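Local structure of Non-ribosomal peptide synthetase (Streptomyces halstedii, 3WV4) at residues Arg338-Ile350 with Ile390-Trp402. The protein is a non-ribosomal peptide synthetase fragment with the fold of the AMP-binding (ANL) enzymes, built from several beta-sheets packed with helices. Residues are numbered along the deposited sequence; the frame is centred on the assembly and turned at random.
Sequences RMYGQTECKRISI and ITVTGPHVMAGYW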
loop_
_atom_site.group_PDB
_atom_site.type_symbol
_atom_site.label_atom_id
_atom_site.label_comp_id
_atom_site.label_asym_id
_atom_site.label_seq_id
_atom_site.Cartn_x
_atom_site.Cartn_y
_atom_site.Cartn_z
ATOM N N ARG A 338 -3.614 -15.888 -4.852
ATOM C CA ARG A 338 -2.285 -15.590 -5.297
ATOM C C ARG A 338 -2.252 -14.318 -6.078
ATOM O O ARG A 338 -3.183 -14.010 -6.833
ATOM C CB ARG A 338 -1.697 -16.750 -6.108
ATOM C CG ARG A 338 -1.416 -18.056 -5.306
ATOM C CD ARG A 338 -2.347 -19.225 -5.731
ATOM N NE ARG A 338 -2.205 -19.603 -7.117
ATOM C CZ ARG A 338 -3.080 -20.266 -7.875
ATOM N NH1 ARG A 338 -4.290 -20.618 -7.479
ATOM N NH2 ARG A 338 -2.705 -20.584 -9.106
ATOM N N MET A 339 -1.156 -13.579 -5.938
ATOM C CA MET A 339 -0.975 -12.295 -6.606
ATOM C C MET A 339 0.488 -12.133 -6.977
ATOM O O MET A 339 1.335 -12.721 -6.355
ATOM C CB MET A 339 -1.377 -11.148 -5.663
ATOM C CG MET A 339 -2.741 -11.402 -5.017
ATOM S SD MET A 339 -3.461 -9.985 -4.249
ATOM C CE MET A 339 -2.291 -9.789 -2.934
ATOM N N TYR A 340 0.762 -11.316 -7.977
ATOM C CA TYR A 340 2.136 -10.988 -8.337
ATOM C C TYR A 340 2.172 -9.547 -8.717
ATOM O O TYR A 340 1.216 -9.014 -9.320
ATOM C CB TYR A 340 2.608 -11.890 -9.486
ATOM C CG TYR A 340 3.688 -11.300 -10.322
ATOM C CD1 TYR A 340 5.018 -11.142 -9.796
ATOM C CD2 TYR A 340 3.461 -10.942 -11.652
ATOM C CE1 TYR A 340 6.028 -10.626 -10.595
ATOM C CE2 TYR A 340 4.469 -10.396 -12.439
ATOM C CZ TYR A 340 5.762 -10.266 -11.913
ATOM O OH TYR A 340 6.761 -9.697 -12.700
ATOM N N GLY A 341 3.229 -8.875 -8.331
ATOM C CA GLY A 341 3.392 -7.493 -8.680
ATOM C C GLY A 341 4.779 -6.966 -8.416
ATOM O O GLY A 341 5.611 -7.674 -7.865
ATOM N N GLN A 342 4.998 -5.704 -8.780
ATOM C CA GLN A 342 6.205 -4.942 -8.441
ATOM C C GLN A 342 5.723 -3.597 -8.008
ATOM O O GLN A 342 4.694 -3.137 -8.498
ATOM C CB GLN A 342 7.089 -4.676 -9.688
ATOM C CG GLN A 342 7.922 -5.856 -10.160
ATOM C CD GLN A 342 8.822 -5.520 -11.356
ATOM O OE1 GLN A 342 8.708 -4.476 -12.008
ATOM N NE2 GLN A 342 9.753 -6.379 -11.603
ATOM N N THR A 343 6.561 -2.903 -7.247
ATOM C CA THR A 343 6.303 -1.540 -6.844
ATOM C C THR A 343 6.116 -0.561 -8.001
ATOM O O THR A 343 5.221 0.310 -7.958
ATOM C CB THR A 343 7.434 -1.065 -5.922
ATOM O OG1 THR A 343 7.544 -1.952 -4.813
ATOM C CG2 THR A 343 7.098 0.286 -5.393
ATOM N N GLU A 344 6.818 -0.821 -9.108
ATOM C CA GLU A 344 6.773 0.018 -10.301
ATOM C C GLU A 344 5.387 0.181 -10.927
ATOM O O GLU A 344 5.107 1.191 -11.644
ATOM C CB GLU A 344 7.774 -0.534 -11.342
ATOM C CG GLU A 344 9.244 -0.241 -11.065
ATOM C CD GLU A 344 9.911 -1.152 -10.017
ATOM O OE1 GLU A 344 9.261 -1.925 -9.271
ATOM O OE2 GLU A 344 11.137 -1.034 -9.891
ATOM N N CYS A 345 4.471 -0.730 -10.615
ATOM C CA CYS A 345 3.058 -0.540 -11.017
ATOM C C CYS A 345 2.026 -1.044 -9.985
ATOM O O CYS A 345 0.894 -1.373 -10.305
ATOM C CB CYS A 345 2.860 -1.257 -12.344
ATOM S SG CYS A 345 2.985 -3.021 -12.282
ATOM N N LYS A 346 2.446 -1.121 -8.738
ATOM C CA LYS A 346 1.728 -1.723 -7.615
ATOM C C LYS A 346 1.522 -3.195 -7.738
ATOM O O LYS A 346 1.951 -3.941 -6.842
ATOM C CB LYS A 346 0.417 -1.018 -7.322
ATOM C CG LYS A 346 -0.381 -1.630 -6.206
ATOM C CD LYS A 346 0.359 -2.060 -4.943
ATOM C CE LYS A 346 -0.623 -2.720 -3.949
ATOM N NZ LYS A 346 -0.068 -3.108 -2.604
ATOM N N ARG A 347 0.807 -3.638 -8.778
ATOM C CA ARG A 347 0.476 -5.037 -8.907
ATOM C C ARG A 347 0.253 -5.415 -10.354
ATOM O O ARG A 347 -0.165 -4.582 -11.185
ATOM C CB ARG A 347 -0.707 -5.407 -7.991
ATOM C CG ARG A 347 -0.906 -6.876 -7.863
ATOM C CD ARG A 347 -1.725 -7.315 -6.660
ATOM N NE ARG A 347 -1.005 -7.051 -5.427
ATOM C CZ ARG A 347 -1.567 -6.581 -4.317
ATOM N NH1 ARG A 347 -2.898 -6.391 -4.260
ATOM N NH2 ARG A 347 -0.834 -6.396 -3.230
ATOM N N ILE A 348 0.538 -6.649 -10.666
ATOM C CA ILE A 348 0.509 -7.088 -12.056
ATOM C C ILE A 348 -0.612 -8.048 -12.352
ATOM O O ILE A 348 -1.304 -7.896 -13.388
ATOM C CB ILE A 348 1.841 -7.753 -12.443
ATOM C CG1 ILE A 348 2.841 -6.605 -12.438
ATOM C CG2 ILE A 348 1.740 -8.419 -13.810
ATOM C CD1 ILE A 348 4.318 -6.894 -12.540
ATOM N N SER A 349 -0.742 -9.062 -11.516
ATOM C CA SER A 349 -1.706 -10.104 -11.758
ATOM C C SER A 349 -2.283 -10.550 -10.451
ATOM O O SER A 349 -1.616 -10.455 -9.372
ATOM C CB SER A 349 -1.077 -11.313 -12.443
ATOM O OG SER A 349 -0.160 -11.984 -11.539
ATOM N N ILE A 350 -3.529 -11.002 -10.532
ATOM C CA ILE A 350 -4.237 -11.614 -9.414
ATOM C C ILE A 350 -5.018 -12.820 -9.914
ATOM O O ILE A 350 -5.588 -12.766 -10.961
ATOM C CB ILE A 350 -5.237 -10.620 -8.740
ATOM C CG1 ILE A 350 -4.507 -9.431 -8.190
ATOM C CG2 ILE A 350 -6.035 -11.340 -7.656
ATOM C CD1 ILE A 350 -5.459 -8.411 -7.531
ATOM N N ILE A 390 8.307 -10.395 -19.054
ATOM C CA ILE A 390 6.979 -9.923 -18.624
ATOM C C ILE A 390 6.978 -8.413 -18.704
ATOM O O ILE A 390 7.785 -7.740 -18.040
ATOM C CB ILE A 390 6.655 -10.414 -17.202
ATOM C CG1 ILE A 390 6.485 -11.941 -17.228
ATOM C CG2 ILE A 390 5.386 -9.765 -16.661
ATOM C CD1 ILE A 390 6.709 -12.545 -15.869
ATOM N N THR A 391 6.067 -7.885 -19.509
ATOM C CA THR A 391 5.955 -6.436 -19.607
ATOM C C THR A 391 4.505 -6.090 -19.331
ATOM O O THR A 391 3.643 -6.948 -19.453
ATOM C CB THR A 391 6.431 -5.815 -20.935
ATOM O OG1 THR A 391 5.441 -6.003 -21.963
ATOM C CG2 THR A 391 7.762 -6.412 -21.351
ATOM N N VAL A 392 4.274 -4.824 -18.970
ATOM C CA VAL A 392 3.006 -4.352 -18.470
ATOM C C VAL A 392 2.675 -2.969 -18.999
ATOM O O VAL A 392 3.525 -2.072 -19.025
ATOM C CB VAL A 392 3.087 -4.241 -16.952
ATOM C CG1 VAL A 392 1.829 -3.635 -16.382
ATOM C CG2 VAL A 392 3.363 -5.616 -16.354
ATOM N N THR A 393 1.426 -2.776 -19.338
ATOM C CA THR A 393 0.945 -1.489 -19.783
ATOM C C THR A 393 -0.384 -1.135 -19.086
ATOM O O THR A 393 -1.223 -1.981 -18.896
ATOM C CB THR A 393 0.798 -1.583 -21.320
ATOM O OG1 THR A 393 2.113 -1.658 -21.885
ATOM C CG2 THR A 393 0.100 -0.394 -21.862
ATOM N N GLY A 394 -0.585 0.113 -18.703
ATOM C CA GLY A 394 -1.873 0.498 -18.196
ATOM C C GLY A 394 -1.844 1.612 -17.192
ATOM O O GLY A 394 -0.782 2.175 -16.895
ATOM N N PRO A 395 -3.014 1.946 -16.667
ATOM C CA PRO A 395 -3.176 3.145 -15.864
ATOM C C PRO A 395 -2.662 3.009 -14.444
ATOM O O PRO A 395 -2.898 3.871 -13.634
ATOM C CB PRO A 395 -4.703 3.386 -15.859
ATOM C CG PRO A 395 -5.251 2.502 -16.942
ATOM C CD PRO A 395 -4.308 1.332 -17.007
ATOM N N HIS A 396 -1.978 1.916 -14.159
ATOM C CA HIS A 396 -1.338 1.637 -12.861
ATOM C C HIS A 396 0.177 1.801 -12.970
ATOM O O HIS A 396 0.861 1.834 -11.947
ATOM C CB HIS A 396 -1.653 0.226 -12.388
ATOM C CG HIS A 396 -1.236 -0.858 -13.332
ATOM N ND1 HIS A 396 -1.138 -0.699 -14.709
ATOM C CD2 HIS A 396 -0.967 -2.160 -13.097
ATOM C CE1 HIS A 396 -0.783 -1.842 -15.261
ATOM N NE2 HIS A 396 -0.680 -2.747 -14.308
ATOM N N VAL A 397 0.697 1.818 -14.214
ATOM C CA VAL A 397 2.133 1.968 -14.412
ATOM C C VAL A 397 2.506 3.321 -13.857
ATOM O O VAL A 397 1.984 4.315 -14.325
ATOM C CB VAL A 397 2.519 1.937 -15.874
ATOM C CG1 VAL A 397 4.014 2.344 -15.982
ATOM C CG2 VAL A 397 2.262 0.544 -16.453
ATOM N N MET A 398 3.390 3.350 -12.867
ATOM C CA MET A 398 3.683 4.559 -12.111
ATOM C C MET A 398 4.585 5.463 -12.933
ATOM O O MET A 398 4.937 5.118 -14.043
ATOM C CB MET A 398 4.346 4.190 -10.754
ATOM C CG MET A 398 3.403 3.424 -9.817
ATOM S SD MET A 398 2.003 4.439 -9.248
ATOM C CE MET A 398 0.965 3.042 -8.724
ATOM N N ALA A 399 4.931 6.616 -12.395
ATOM C CA ALA A 399 5.595 7.651 -13.150
ATOM C C ALA A 399 7.120 7.497 -13.330
ATOM O O ALA A 399 7.688 8.412 -13.830
ATOM C CB ALA A 399 5.333 8.992 -12.501
ATOM N N GLY A 400 7.761 6.401 -12.942
ATOM C CA GLY A 400 9.208 6.303 -12.980
ATOM C C GLY A 400 9.769 6.342 -11.558
ATOM O O GLY A 400 9.014 6.239 -10.580
ATOM N N TYR A 401 11.098 6.467 -11.458
ATOM C CA TYR A 401 11.786 6.602 -10.205
ATOM C C TYR A 401 12.032 8.069 -9.917
ATOM O O TYR A 401 12.266 8.841 -10.832
ATOM C CB TYR A 401 13.110 5.842 -10.240
ATOM C CG TYR A 401 12.932 4.377 -10.573
ATOM C CD1 TYR A 401 12.284 3.521 -9.691
ATOM C CD2 TYR A 401 13.377 3.858 -11.775
ATOM C CE1 TYR A 401 12.112 2.176 -9.987
ATOM C CE2 TYR A 401 13.216 2.511 -12.088
ATOM C CZ TYR A 401 12.581 1.669 -11.187
ATOM O OH TYR A 401 12.382 0.322 -11.503
ATOM N N TRP A 402 11.991 8.462 -8.653
ATOM C CA TRP A 402 12.126 9.854 -8.298
ATOM C C TRP A 402 13.547 10.392 -8.679
ATOM O O TRP A 402 14.555 9.852 -8.222
ATOM C CB TRP A 402 11.866 9.976 -6.810
ATOM C CG TRP A 402 12.171 11.287 -6.187
ATOM C CD1 TRP A 402 13.159 11.542 -5.286
ATOM C CD2 TRP A 402 11.485 12.511 -6.392
ATOM N NE1 TRP A 402 13.112 12.851 -4.879
ATOM C CE2 TRP A 402 12.117 13.480 -5.578
ATOM C CE3 TRP A 402 10.373 12.887 -7.157
ATOM C CZ2 TRP A 402 11.689 14.802 -5.515
ATOM C CZ3 TRP A 402 9.948 14.235 -7.110
ATOM C CH2 TRP A 402 10.617 15.170 -6.292
HETATM O O HOH W 1 -1.086 -5.733 -15.064
#
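The imidazole of His396 takes Cys345 over one face, with CB of Cys345 4.2 Å from the ring centroid in a CH-pi contact, while SG of the same cysteine sits obliquely to that ring. At the ring's edge, in plane, lies the carbonyl oxygen of Arg347, 3.2 Å from His396 CD2. Farther round, a water joins His396 NE2 to Ile348 O. The Tyr401 ring meets Glu344 OE2 at its edge, the carboxylate turned 88° from the ring plane; a hydrogen bond from Tyr401 OH to OE2 is plausible, but its 2.4 Å length is doubtful. The bend of Glu344 at chi2 (79°) turns its carboxylate toward the hydroxyl. On the apolar side, Val392 CG2 packs 4.1 Å from Ile348 CG1, and the Tyr340 ring edge meets Ile390 CG2; the Tyr340 hydroxyl bonds to Asp427. The loop carrying Tyr-Gly-Gln-Thr-Glu, a recognised adenylation-domain motif, thus packs on both the end of strand 388-393 and the turn after it, and Ile348 and Ser349 form a classic beta bulge opposite Tyr340. Glu344 O is gripped by two donors, Met398 N at 3.0 Å, in the carbonyl plane, and Tyr412 OH, while buried His396 is held by Cys345 on one face and the water at NE2.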